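Side-chain contacts in type III effector HopU1 (Pseudomonas syringae pv. tomato, PDB 3U0J), which acts as an ADP-ribosyltransferase effector against an RNA-binding target in plant immunity, probably modifying arginine side chains with ADP-ribose from NAD+: residues D70-K75 / E90-I95; Y103-V108 / Y117-N122; A135-H140 / H147-S152; T167-I172 / Q208-G213. All coordinates share one frame; numbering follows the deposited sequence.

Contact 1 (D70-K75 / E90-I95); sequences DKFSDK and EECSAI
The ring of F72 is covered on one face by C92 and on the opposite face by K71. C92 CB sits 3.2 Å above the ring plane, shifted from the centre toward the rim. K71 CG lies over the ring centre on the other face. This is a CH-pi contact joined to a Cys sulfur-aromatic contact, and it packs the turn after helix 65-71 against helix 89-99. C92 CB is 3.5 Å from the ring centroid and 22° off the ring normal. The sulfur stands further out and approaches obliquely, with C92 SG 3.9 Å from F72 CD2. The CB carbon therefore does most of the touching.

F72 has CG anti to its carbonyl carbon (chi1 -74°), and its ring is directed at the helix. C92 holds SG beside its own backbone N (chi1 -66°), and the sulfur stays within oblique reach of the ring. S93 N comes obliquely to F72 CD1. The hydroxyl of S93 is bonded to P89 O, and S93 OG lies 4.0 Å from F72 CD1.

F77 also meets F72, edge-to-face. C92 also touches Y84 and S233 in loops. Polar groups secure the turn behind the ring. D74 caps the start of helix 75-80 with its side chain, and F72 O bonds to R78 NH1. The carbonyl D70 O takes two backbone donors, S73 N at 3.2 Å and D74 N at 3.0 Å.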
loop_
_atom_site.group_PDB
_atom_site.type_symbol
_atom_site.label_atom_id
_atom_site.label_comp_id
_atom_site.label_asym_id
_atom_site.label_seq_id
_atom_site.Cartn_x
_atom_site.Cartn_y
_atom_site.Cartn_z
ATOM N N ASP A 70 11.099 -8.758 16.135
ATOM C CA ASP A 70 11.758 -8.282 17.314
ATOM C C ASP A 70 11.570 -6.768 17.465
ATOM O O ASP A 70 11.158 -6.281 18.510
ATOM C CB ASP A 70 13.220 -8.665 17.258
ATOM C CG ASP A 70 13.882 -8.494 18.575
ATOM O OD1 ASP A 70 13.398 -9.144 19.538
ATOM O OD2 ASP A 70 14.856 -7.700 18.652
ATOM N N LYS A 71 11.843 -6.018 16.412
ATOM C CA LYS A 71 11.723 -4.583 16.527
ATOM C C LYS A 71 10.261 -4.211 16.782
ATOM O O LYS A 71 9.975 -3.233 17.471
ATOM C CB LYS A 71 12.312 -3.871 15.298
ATOM C CG LYS A 71 11.329 -3.214 14.342
ATOM C CD LYS A 71 12.060 -2.268 13.398
ATOM C CE LYS A 71 11.178 -1.114 12.935
ATOM N NZ LYS A 71 11.850 0.217 13.138
ATOM N N PHE A 72 9.336 -5.013 16.261
ATOM C CA PHE A 72 7.918 -4.681 16.383
ATOM C C PHE A 72 7.206 -5.309 17.584
ATOM O O PHE A 72 6.002 -5.136 17.761
ATOM C CB PHE A 72 7.179 -4.948 15.069
ATOM C CG PHE A 72 7.476 -3.923 13.996
ATOM C CD1 PHE A 72 7.974 -4.311 12.746
ATOM C CD2 PHE A 72 7.291 -2.572 14.243
ATOM C CE1 PHE A 72 8.262 -3.382 11.766
ATOM C CE2 PHE A 72 7.574 -1.642 13.265
ATOM C CZ PHE A 72 8.063 -2.051 12.017
ATOM N N SER A 73 7.959 -6.023 18.413
ATOM C CA SER A 73 7.415 -6.599 19.635
ATOM C C SER A 73 8.062 -5.855 20.783
ATOM O O SER A 73 7.571 -5.873 21.903
ATOM C CB SER A 73 7.711 -8.101 19.720
ATOM O OG SER A 73 9.095 -8.359 19.884
ATOM N N ASP A 74 9.172 -5.191 20.469
ATOM C CA ASP A 74 9.905 -4.354 21.409
ATOM C C ASP A 74 8.931 -3.521 22.217
ATOM O O ASP A 74 8.125 -2.787 21.668
ATOM C CB ASP A 74 10.884 -3.450 20.650
ATOM C CG ASP A 74 11.912 -2.764 21.563
ATOM O OD1 ASP A 74 11.534 -2.249 22.644
ATOM O OD2 ASP A 74 13.102 -2.709 21.165
ATOM N N LYS A 75 9.027 -3.654 23.532
ATOM C CA LYS A 75 8.137 -3.004 24.472
ATOM C C LYS A 75 8.086 -1.475 24.308
ATOM O O LYS A 75 7.032 -0.858 24.551
ATOM C CB LYS A 75 8.505 -3.457 25.890
ATOM C CG LYS A 75 8.449 -2.424 26.978
ATOM C CD LYS A 75 9.826 -1.803 27.242
ATOM C CE LYS A 75 9.699 -0.591 28.193
ATOM N NZ LYS A 75 11.008 -0.034 28.699
ATOM N N GLU A 90 3.192 -9.141 13.754
ATOM C CA GLU A 90 3.031 -9.709 12.426
ATOM C C GLU A 90 2.416 -8.657 11.492
ATOM O O GLU A 90 2.738 -8.607 10.308
ATOM C CB GLU A 90 2.197 -11.005 12.474
ATOM C CG GLU A 90 2.873 -12.168 13.219
ATOM C CD GLU A 90 2.689 -12.150 14.759
ATOM O OE1 GLU A 90 2.241 -11.128 15.330
ATOM O OE2 GLU A 90 2.998 -13.177 15.404
ATOM N N GLU A 91 1.562 -7.795 12.031
ATOM C CA GLU A 91 0.921 -6.774 11.213
ATOM C C GLU A 91 1.880 -5.636 10.907
ATOM O O GLU A 91 1.988 -5.176 9.763
ATOM C CB GLU A 91 -0.359 -6.272 11.878
ATOM C CG GLU A 91 -1.521 -7.212 11.665
ATOM C CD GLU A 91 -2.513 -7.244 12.812
ATOM O OE1 GLU A 91 -2.221 -6.663 13.883
ATOM O OE2 GLU A 91 -3.598 -7.845 12.637
ATOM N N CYS A 92 2.603 -5.189 11.921
ATOM C CA CYS A 92 3.632 -4.185 11.666
ATOM C C CYS A 92 4.566 -4.676 10.572
ATOM O O CYS A 92 4.854 -3.950 9.628
ATOM C CB CYS A 92 4.415 -3.871 12.933
ATOM S SG CYS A 92 3.398 -3.068 14.158
ATOM N N SER A 93 5.010 -5.924 10.704
ATOM C CA SER A 93 5.941 -6.535 9.754
ATOM C C SER A 93 5.376 -6.579 8.333
ATOM O O SER A 93 6.097 -6.354 7.361
ATOM C CB SER A 93 6.332 -7.950 10.211
ATOM O OG SER A 93 6.900 -7.927 11.505
ATOM N N ALA A 94 4.088 -6.884 8.215
ATOM C CA ALA A 94 3.460 -6.933 6.916
ATOM C C ALA A 94 3.489 -5.524 6.315
ATOM O O ALA A 94 3.818 -5.351 5.143
ATOM C CB ALA A 94 2.068 -7.456 7.026
ATOM N N ILE A 95 3.179 -4.502 7.106
ATOM C CA ILE A 95 3.249 -3.153 6.554
ATOM C C ILE A 95 4.686 -2.838 6.137
ATOM O O ILE A 95 4.940 -2.403 5.016
ATOM C CB ILE A 95 2.824 -2.102 7.554
ATOM C CG1 ILE A 95 1.331 -2.176 7.824
ATOM C CG2 ILE A 95 3.204 -0.731 7.048
ATOM C CD1 ILE A 95 0.944 -1.359 9.027
#

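Contact 2 (Y103-V108 / Y117-N122); sequences YSSHLV and YREVNN
S105 and E119 make one direct hydrogen bond between the strand 103-108 and helix 116-126. S105 OG donates to E119 OE1 at 2.6 Å. The bond uses the syn lone pair of OE1, on the side of the other carboxylate oxygen. E119 is extended, with CG anti to the backbone N (chi1 178°), and this carries its carboxylate from the helix across to the serine.

A water adds a second bridge. It accepts from S105 N at 2.9 Å and donates to E119 OE1. The one oxygen OE1 is thus held by two donors, the hydroxyl and the water.

Further bonds lie inside 103-108. H106 ND1 donates to S105 OG, which lies 2° out of the imidazole plane, at the ring edge. The hydroxyl therefore relays a chain from H106 to E119. The carboxylate probably makes it easier for the histidine to take up a proton.

Residues around the pair fix the backbone. H106 N bonds to S104 OG at 3.0 Å, and S104 OG also bonds to T114 O. H106 pairs through its backbone with G113. The bond from H106 N to S104 OG closes an ST turn, where the strand is broken between 103-104 and 107-108.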
loop_
_atom_site.group_PDB
_atom_site.type_symbol
_atom_site.label_atom_id
_atom_site.label_comp_id
_atom_site.label_asym_id
_atom_site.label_seq_id
_atom_site.Cartn_x
_atom_site.Cartn_y
_atom_site.Cartn_z
ATOM N N TYR A 103 12.490 -7.297 -0.292
ATOM C CA TYR A 103 12.022 -8.688 -0.204
ATOM C C TYR A 103 11.423 -9.139 -1.523
ATOM O O TYR A 103 10.776 -8.354 -2.222
ATOM C CB TYR A 103 11.001 -8.871 0.933
ATOM C CG TYR A 103 11.449 -8.223 2.202
ATOM C CD1 TYR A 103 12.285 -8.884 3.065
ATOM C CD2 TYR A 103 11.082 -6.929 2.511
ATOM C CE1 TYR A 103 12.725 -8.298 4.208
ATOM C CE2 TYR A 103 11.519 -6.330 3.660
ATOM C CZ TYR A 103 12.342 -7.025 4.511
ATOM O OH TYR A 103 12.805 -6.457 5.674
ATOM N N SER A 104 11.653 -10.403 -1.860
ATOM C CA SER A 104 10.992 -11.024 -2.991
ATOM C C SER A 104 10.717 -12.486 -2.661
ATOM O O SER A 104 11.470 -13.127 -1.913
ATOM C CB SER A 104 11.837 -10.886 -4.267
ATOM O OG SER A 104 11.310 -11.688 -5.310
ATOM N N SER A 105 9.623 -13.009 -3.202
ATOM C CA SER A 105 9.326 -14.431 -3.107
ATOM C C SER A 105 10.413 -15.227 -3.805
ATOM O O SER A 105 10.660 -16.370 -3.447
ATOM C CB SER A 105 8.012 -14.726 -3.804
ATOM O OG SER A 105 8.070 -14.291 -5.152
ATOM N N HIS A 106 11.064 -14.624 -4.806
ATOM C CA HIS A 106 12.001 -15.362 -5.644
ATOM C C HIS A 106 13.395 -14.802 -5.674
ATOM O O HIS A 106 13.637 -13.680 -5.234
ATOM C CB HIS A 106 11.496 -15.448 -7.068
ATOM C CG HIS A 106 10.360 -16.391 -7.232
ATOM N ND1 HIS A 106 9.136 -16.187 -6.632
ATOM C CD2 HIS A 106 10.260 -17.555 -7.917
ATOM C CE1 HIS A 106 8.319 -17.172 -6.961
ATOM N NE2 HIS A 106 8.977 -18.017 -7.741
ATOM N N LEU A 107 14.303 -15.618 -6.208
ATOM C CA LEU A 107 15.699 -15.265 -6.365
ATOM C C LEU A 107 15.951 -15.280 -7.871
ATOM O O LEU A 107 15.401 -16.128 -8.590
ATOM C CB LEU A 107 16.544 -16.317 -5.657
ATOM C CG LEU A 107 17.615 -15.957 -4.616
ATOM C CD1 LEU A 107 17.259 -14.749 -3.773
ATOM C CD2 LEU A 107 17.862 -17.153 -3.717
ATOM N N VAL A 108 16.720 -14.315 -8.366
ATOM C CA VAL A 108 17.114 -14.328 -9.776
ATOM C C VAL A 108 18.634 -14.325 -9.854
ATOM O O VAL A 108 19.266 -13.288 -9.692
ATOM C CB VAL A 108 16.548 -13.131 -10.582
ATOM C CG1 VAL A 108 16.958 -13.259 -12.023
ATOM C CG2 VAL A 108 15.026 -13.069 -10.490
ATOM N N TYR A 117 5.834 -6.117 -2.783
ATOM C CA TYR A 117 4.669 -5.261 -2.933
ATOM C C TYR A 117 4.205 -5.265 -4.373
ATOM O O TYR A 117 3.004 -5.178 -4.658
ATOM C CB TYR A 117 4.951 -3.823 -2.480
ATOM C CG TYR A 117 5.812 -3.011 -3.436
ATOM C CD1 TYR A 117 5.249 -2.322 -4.497
ATOM C CD2 TYR A 117 7.185 -2.924 -3.260
ATOM C CE1 TYR A 117 6.022 -1.580 -5.358
ATOM C CE2 TYR A 117 7.967 -2.191 -4.116
ATOM C CZ TYR A 117 7.381 -1.522 -5.162
ATOM O OH TYR A 117 8.170 -0.793 -6.015
ATOM N N ARG A 118 5.155 -5.365 -5.296
ATOM C CA ARG A 118 4.772 -5.374 -6.697
ATOM C C ARG A 118 4.118 -6.679 -7.126
ATOM O O ARG A 118 3.145 -6.667 -7.848
ATOM C CB ARG A 118 5.965 -5.074 -7.595
ATOM C CG ARG A 118 5.571 -4.696 -9.011
ATOM C CD ARG A 118 6.788 -4.261 -9.752
ATOM N NE ARG A 118 7.349 -3.016 -9.232
ATOM C CZ ARG A 118 6.763 -1.831 -9.377
ATOM N NH1 ARG A 118 5.576 -1.745 -9.988
ATOM N NH2 ARG A 118 7.350 -0.734 -8.903
ATOM N N GLU A 119 4.654 -7.805 -6.674
ATOM C CA GLU A 119 4.072 -9.091 -7.018
ATOM C C GLU A 119 2.657 -9.161 -6.473
ATOM O O GLU A 119 1.745 -9.629 -7.153
ATOM C CB GLU A 119 4.920 -10.233 -6.468
ATOM C CG GLU A 119 4.363 -11.616 -6.743
ATOM C CD GLU A 119 5.280 -12.730 -6.259
ATOM O OE1 GLU A 119 6.326 -12.424 -5.638
ATOM O OE2 GLU A 119 4.954 -13.921 -6.509
ATOM N N VAL A 120 2.474 -8.663 -5.248
ATOM C CA VAL A 120 1.173 -8.704 -4.579
ATOM C C VAL A 120 0.177 -7.762 -5.228
ATOM O O VAL A 120 -0.920 -8.165 -5.587
ATOM C CB VAL A 120 1.299 -8.398 -3.070
ATOM C CG1 VAL A 120 -0.062 -8.049 -2.474
ATOM C CG2 VAL A 120 1.905 -9.586 -2.356
ATOM N N ASN A 121 0.576 -6.507 -5.391
ATOM C CA ASN A 121 -0.270 -5.510 -6.039
ATOM C C ASN A 121 -0.681 -5.987 -7.415
ATOM O O ASN A 121 -1.867 -5.985 -7.740
ATOM C CB ASN A 121 0.448 -4.167 -6.142
ATOM C CG ASN A 121 0.503 -3.435 -4.818
ATOM O OD1 ASN A 121 -0.096 -3.863 -3.835
ATOM N ND2 ASN A 121 1.220 -2.328 -4.788
ATOM N N ASN A 122 0.294 -6.426 -8.210
ATOM C CA ASN A 122 0.002 -6.931 -9.538
ATOM C C ASN A 122 -0.967 -8.110 -9.513
ATOM O O ASN A 122 -1.909 -8.166 -10.314
ATOM C CB ASN A 122 1.286 -7.273 -10.291
ATOM C CG ASN A 122 1.848 -6.074 -11.028
ATOM O OD1 ASN A 122 1.409 -4.954 -10.806
ATOM N ND2 ASN A 122 2.811 -6.302 -11.905
HETATM O O HOH W 1 8.076 -10.973 -4.520
#

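Contact 3 (A135-H140 / H147-S152); sequences AEIDNH and HIKMLS
K149 and I137 bury the most surface here, and I148 follows. They join the loop 135-140 to helix 145-162. K149 lies across the loop. Its CG and CD pack beside the backbone of I137, with K149 CD 3.9 Å from I137 O. Its amine ends at the carboxylate of D138.

K149 NZ donates to D138 OD1 at 3.2 Å, a hydrogen bond within a salt bridge. It meets OD1 on the syn side but 29° out of the carboxylate plane. The lysine is bent at chi3 (-56°), and this turns the end of its chain toward the acid. The side chains of the two residues run nearly at right angles. D138 is poorly ordered, so this end of the contact is less certain. K149 NZ has a stronger partner in D43, on helix 41-52.

I137 meets the helix through its CG2 methyl. I137 CG2 is 4.0 Å from I148 CG2 and 4.1 Å from K149 CG. The same methyl lies in the plane of the H140 ring, at its edge, and I148 CG2 approaches that ring obliquely. H140 ND1 is bonded to Y123 OH of helix 116-126.

The chemistry divides the contact in two. Branched apolar carbons fill a buried inner side, and one lysine charge between D138 and D43 probably ties the loop and helix 41-52 to the same helix at the outer side.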
loop_
_atom_site.group_PDB
_atom_site.type_symbol
_atom_site.label_atom_id
_atom_site.label_comp_id
_atom_site.label_asym_id
_atom_site.label_seq_id
_atom_site.Cartn_x
_atom_site.Cartn_y
_atom_site.Cartn_z
ATOM N N ALA A 135 -14.799 -9.340 1.724
ATOM C CA ALA A 135 -15.767 -10.407 1.950
ATOM C C ALA A 135 -15.203 -11.748 1.459
ATOM O O ALA A 135 -15.625 -12.817 1.906
ATOM C CB ALA A 135 -17.080 -10.089 1.263
ATOM N N GLU A 136 -14.233 -11.681 0.549
ATOM C CA GLU A 136 -13.684 -12.881 -0.083
ATOM C C GLU A 136 -12.153 -13.030 0.024
ATOM O O GLU A 136 -11.549 -13.632 -0.859
ATOM C CB GLU A 136 -14.117 -12.952 -1.567
ATOM C CG GLU A 136 -15.567 -13.416 -1.793
ATOM C CD GLU A 136 -16.020 -13.388 -3.263
ATOM O OE1 GLU A 136 -15.411 -14.087 -4.113
ATOM O OE2 GLU A 136 -17.017 -12.687 -3.559
ATOM N N ILE A 137 -11.529 -12.514 1.089
ATOM C CA ILE A 137 -10.059 -12.573 1.217
ATOM C C ILE A 137 -9.506 -13.985 1.429
ATOM O O ILE A 137 -8.292 -14.216 1.284
ATOM C CB ILE A 137 -9.485 -11.691 2.361
ATOM C CG1 ILE A 137 -10.528 -10.748 2.933
ATOM C CG2 ILE A 137 -8.246 -10.899 1.891
ATOM C CD1 ILE A 137 -9.879 -9.570 3.653
ATOM N N ASP A 138 -10.379 -14.927 1.780
ATOM C CA ASP A 138 -9.928 -16.297 1.985
ATOM C C ASP A 138 -10.081 -17.165 0.735
ATOM O O ASP A 138 -10.052 -18.393 0.811
ATOM C CB ASP A 138 -10.599 -16.927 3.213
ATOM C CG ASP A 138 -9.733 -16.824 4.472
ATOM O OD1 ASP A 138 -8.897 -17.734 4.697
ATOM O OD2 ASP A 138 -9.894 -15.840 5.238
ATOM N N ASN A 139 -10.226 -16.510 -0.413
ATOM C CA ASN A 139 -10.305 -17.195 -1.697
ATOM C C ASN A 139 -9.209 -16.716 -2.643
ATOM O O ASN A 139 -9.386 -16.716 -3.863
ATOM C CB ASN A 139 -11.681 -16.996 -2.350
ATOM C CG ASN A 139 -12.779 -17.820 -1.683
ATOM O OD1 ASN A 139 -12.608 -19.013 -1.406
ATOM N ND2 ASN A 139 -13.924 -17.183 -1.435
ATOM N N HIS A 140 -8.079 -16.302 -2.075
ATOM C CA HIS A 140 -6.923 -15.891 -2.877
ATOM C C HIS A 140 -5.872 -17.015 -2.967
ATOM O O HIS A 140 -5.971 -18.025 -2.265
ATOM C CB HIS A 140 -6.282 -14.596 -2.324
ATOM C CG HIS A 140 -7.114 -13.357 -2.514
ATOM N ND1 HIS A 140 -7.540 -12.922 -3.753
ATOM C CD2 HIS A 140 -7.572 -12.446 -1.619
ATOM C CE1 HIS A 140 -8.242 -11.810 -3.609
ATOM N NE2 HIS A 140 -8.277 -11.500 -2.323
ATOM N N HIS A 147 -0.001 -12.873 3.385
ATOM C CA HIS A 147 0.412 -11.473 3.451
ATOM C C HIS A 147 -0.740 -10.522 3.116
ATOM O O HIS A 147 -0.883 -9.447 3.713
ATOM C CB HIS A 147 1.591 -11.215 2.506
ATOM C CG HIS A 147 1.999 -9.776 2.422
ATOM N ND1 HIS A 147 2.878 -9.199 3.315
ATOM C CD2 HIS A 147 1.659 -8.799 1.544
ATOM C CE1 HIS A 147 3.060 -7.930 2.994
ATOM N NE2 HIS A 147 2.334 -7.660 1.922
ATOM N N ILE A 148 -1.557 -10.903 2.145
ATOM C CA ILE A 148 -2.648 -10.023 1.779
ATOM C C ILE A 148 -3.526 -9.840 2.998
ATOM O O ILE A 148 -3.931 -8.722 3.325
ATOM C CB ILE A 148 -3.462 -10.570 0.601
ATOM C CG1 ILE A 148 -2.621 -10.500 -0.678
ATOM C CG2 ILE A 148 -4.713 -9.767 0.440
ATOM C CD1 ILE A 148 -3.192 -11.246 -1.857
ATOM N N LYS A 149 -3.777 -10.948 3.689
ATOM C CA LYS A 149 -4.671 -10.932 4.827
ATOM C C LYS A 149 -4.031 -10.157 5.957
ATOM O O LYS A 149 -4.682 -9.340 6.591
ATOM C CB LYS A 149 -5.072 -12.351 5.262
ATOM C CG LYS A 149 -5.733 -13.184 4.159
ATOM C CD LYS A 149 -6.522 -14.363 4.725
ATOM C CE LYS A 149 -5.664 -15.270 5.623
ATOM N NZ LYS A 149 -6.470 -16.327 6.319
ATOM N N MET A 150 -2.746 -10.386 6.201
ATOM C CA MET A 150 -2.096 -9.720 7.314
ATOM C C MET A 150 -2.116 -8.215 7.099
ATOM O O MET A 150 -2.428 -7.467 8.028
ATOM C CB MET A 150 -0.677 -10.240 7.542
ATOM C CG MET A 150 -0.215 -10.163 9.014
ATOM S SD MET A 150 -1.373 -10.764 10.277
ATOM C CE MET A 150 -0.705 -9.850 11.601
ATOM N N LEU A 151 -1.821 -7.767 5.876
ATOM C CA LEU A 151 -1.788 -6.330 5.585
ATOM C C LEU A 151 -3.183 -5.729 5.743
ATOM O O LEU A 151 -3.350 -4.658 6.342
ATOM C CB LEU A 151 -1.274 -6.060 4.175
ATOM C CG LEU A 151 -0.300 -4.892 3.970
ATOM C CD1 LEU A 151 -0.500 -4.251 2.617
ATOM C CD2 LEU A 151 -0.383 -3.848 5.048
ATOM N N SER A 152 -4.191 -6.417 5.214
ATOM C CA SER A 152 -5.552 -5.949 5.387
ATOM C C SER A 152 -5.869 -5.771 6.869
ATOM O O SER A 152 -6.341 -4.723 7.284
ATOM C CB SER A 152 -6.541 -6.909 4.744
ATOM O OG SER A 152 -6.398 -6.933 3.338
#

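Contact 4 (T167-I172 / Q208-G213); sequences TVYRGI and QVFEPG
This is an apolar contact near the surface, between edge strand 167-172 of the five-stranded mixed sheet and the loop that leads from strand 199-201 to strand 218-224. It is made of an aromatic pair and a valine lying on a glycine. Y169 and F210 meet with their rings nearly perpendicular, the planes at 89° and the centroids 5.9 Å apart. Y169 CD1 is 3.8 Å from F210 CE1, and F210 CZ is a little further from the same atom. The approach is oblique for both rings. Each residue has CG beside its backbone N, F210 at chi1 -75°, and both side chains leave the backbone toward the other segment.

V209 packs by its CG2 methyl. That methyl is 3.6 Å from G171 CA and 4.1 Å from R170 O. It lies against bare backbone, because G171 has no side chain. G171 and V209 are also the closest pair of CA atoms, 5.5 Å apart.

The sequence Y169-R170-G171 is consistent with the aromatic-arginine motif of the arginine-specific ADP-ribosyltransferase fold. R170 CB points away from the loop.

Outside partners also anchor the loop. F210 makes a cation-pi contact with K204, and V209 O bonds to K262 NZ. V209 touches A219 on strand 218-224, which pairs with strand 167-172. Y169 also pairs through its backbone with T201 of strand 199-201, which belongs to a separate three-stranded sheet.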
loop_
_atom_site.group_PDB
_atom_site.type_symbol
_atom_site.label_atom_id
_atom_site.label_comp_id
_atom_site.label_asym_id
_atom_site.label_seq_id
_atom_site.Cartn_x
_atom_site.Cartn_y
_atom_site.Cartn_z
ATOM N N THR A 167 -6.364 15.333 2.845
ATOM C CA THR A 167 -5.796 15.323 1.508
ATOM C C THR A 167 -4.443 14.628 1.488
ATOM O O THR A 167 -3.590 14.880 2.337
ATOM C CB THR A 167 -5.669 16.763 0.939
ATOM O OG1 THR A 167 -6.979 17.300 0.706
ATOM C CG2 THR A 167 -4.892 16.762 -0.365
ATOM N N VAL A 168 -4.267 13.736 0.519
ATOM C CA VAL A 168 -3.003 13.069 0.296
ATOM C C VAL A 168 -2.764 13.144 -1.189
ATOM O O VAL A 168 -3.665 13.548 -1.934
ATOM C CB VAL A 168 -3.059 11.603 0.681
ATOM C CG1 VAL A 168 -3.260 11.456 2.170
ATOM C CG2 VAL A 168 -4.169 10.900 -0.087
ATOM N N TYR A 169 -1.563 12.741 -1.613
ATOM C CA TYR A 169 -1.120 12.901 -2.988
ATOM C C TYR A 169 -0.474 11.624 -3.515
ATOM O O TYR A 169 0.013 10.802 -2.741
ATOM C CB TYR A 169 -0.129 14.063 -3.098
ATOM C CG TYR A 169 -0.668 15.385 -2.586
ATOM C CD1 TYR A 169 -1.365 16.260 -3.427
ATOM C CD2 TYR A 169 -0.480 15.760 -1.258
ATOM C CE1 TYR A 169 -1.861 17.453 -2.951
ATOM C CE2 TYR A 169 -0.968 16.958 -0.776
ATOM C CZ TYR A 169 -1.659 17.798 -1.621
ATOM O OH TYR A 169 -2.125 18.984 -1.109
ATOM N N ARG A 170 -0.481 11.482 -4.841
ATOM C CA ARG A 170 0.071 10.337 -5.558
ATOM C C ARG A 170 0.722 10.879 -6.799
ATOM O O ARG A 170 0.151 11.733 -7.472
ATOM C CB ARG A 170 -1.040 9.428 -6.062
ATOM C CG ARG A 170 -1.347 8.244 -5.217
ATOM C CD ARG A 170 -0.501 7.060 -5.601
ATOM N NE ARG A 170 -1.063 6.267 -6.689
ATOM C CZ ARG A 170 -0.476 5.165 -7.154
ATOM N NH1 ARG A 170 0.682 4.747 -6.601
ATOM N NH2 ARG A 170 -1.039 4.492 -8.166
ATOM N N GLY A 171 1.891 10.357 -7.132
ATOM C CA GLY A 171 2.528 10.709 -8.378
ATOM C C GLY A 171 2.678 9.459 -9.205
ATOM O O GLY A 171 3.143 8.440 -8.702
ATOM N N ILE A 172 2.285 9.547 -10.468
ATOM C CA ILE A 172 2.350 8.443 -11.415
ATOM C C ILE A 172 3.102 8.930 -12.655
ATOM O O ILE A 172 3.074 10.121 -12.962
ATOM C CB ILE A 172 0.903 7.983 -11.783
ATOM C CG1 ILE A 172 0.347 7.103 -10.682
ATOM C CG2 ILE A 172 0.849 7.194 -13.068
ATOM C CD1 ILE A 172 1.358 6.064 -10.218
ATOM N N GLN A 208 6.332 13.855 -6.131
ATOM C CA GLN A 208 7.279 14.165 -7.199
ATOM C C GLN A 208 6.653 14.391 -8.566
ATOM O O GLN A 208 7.112 13.815 -9.557
ATOM C CB GLN A 208 8.320 13.068 -7.320
ATOM C CG GLN A 208 9.112 12.827 -6.066
ATOM C CD GLN A 208 10.271 11.914 -6.337
ATOM O OE1 GLN A 208 10.238 10.717 -5.991
ATOM N NE2 GLN A 208 11.303 12.455 -7.005
ATOM N N VAL A 209 5.636 15.252 -8.614
ATOM C CA VAL A 209 4.889 15.495 -9.835
ATOM C C VAL A 209 4.753 16.967 -10.100
ATOM O O VAL A 209 4.852 17.410 -11.243
ATOM C CB VAL A 209 3.439 15.033 -9.715
ATOM C CG1 VAL A 209 3.018 14.308 -10.978
ATOM C CG2 VAL A 209 3.228 14.196 -8.464
ATOM N N PHE A 210 4.485 17.719 -9.040
ATOM C CA PHE A 210 4.003 19.083 -9.191
ATOM C C PHE A 210 5.009 20.088 -9.727
ATOM O O PHE A 210 4.687 20.888 -10.604
ATOM C CB PHE A 210 3.411 19.580 -7.892
ATOM C CG PHE A 210 2.069 19.011 -7.606
ATOM C CD1 PHE A 210 1.913 18.008 -6.676
ATOM C CD2 PHE A 210 0.959 19.468 -8.288
ATOM C CE1 PHE A 210 0.677 17.483 -6.425
ATOM C CE2 PHE A 210 -0.287 18.955 -8.033
ATOM C CZ PHE A 210 -0.430 17.960 -7.105
ATOM N N GLU A 211 6.222 20.065 -9.211
ATOM C CA GLU A 211 7.205 21.007 -9.707
ATOM C C GLU A 211 7.848 20.461 -10.967
ATOM O O GLU A 211 8.207 19.288 -11.033
ATOM C CB GLU A 211 8.256 21.348 -8.641
ATOM C CG GLU A 211 8.811 20.148 -7.871
ATOM C CD GLU A 211 7.803 19.544 -6.882
ATOM O OE1 GLU A 211 6.806 20.225 -6.531
ATOM O OE2 GLU A 211 8.015 18.384 -6.448
ATOM N N PRO A 212 7.955 21.298 -12.001
ATOM C CA PRO A 212 8.879 20.835 -13.032
ATOM C C PRO A 212 10.238 20.869 -12.359
ATOM O O PRO A 212 10.405 21.642 -11.412
ATOM C CB PRO A 212 8.773 21.920 -14.108
ATOM C CG PRO A 212 7.438 22.617 -13.828
ATOM C CD PRO A 212 7.306 22.577 -12.341
ATOM N N GLY A 213 11.169 20.034 -12.795
ATOM C CA GLY A 213 10.913 19.077 -13.847
ATOM C C GLY A 213 11.077 17.712 -13.228
ATOM O O GLY A 213 12.101 17.045 -13.392
#

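The contacts follow in series along the chain, from contact 1 to contact 4. Contact 1 joins the end of helix 65-71 to helix 89-99. Contact 2 joins strand 103-108 of the small antiparallel sheet to helix 116-126. Contact 3 is on helix 145-162, which touches both of the others. L151 packs on I95 of contact 1, while H147 and I148 pack on V120 of contact 2. Contact 4 lies on the mixed sheet, with its centre about 30 Å from the centres of contacts 1 and 3, on the opposite side of the chain's centre. That sheet carries the probable ADP-ribosyltransferase motif, apart from the three linked contacts.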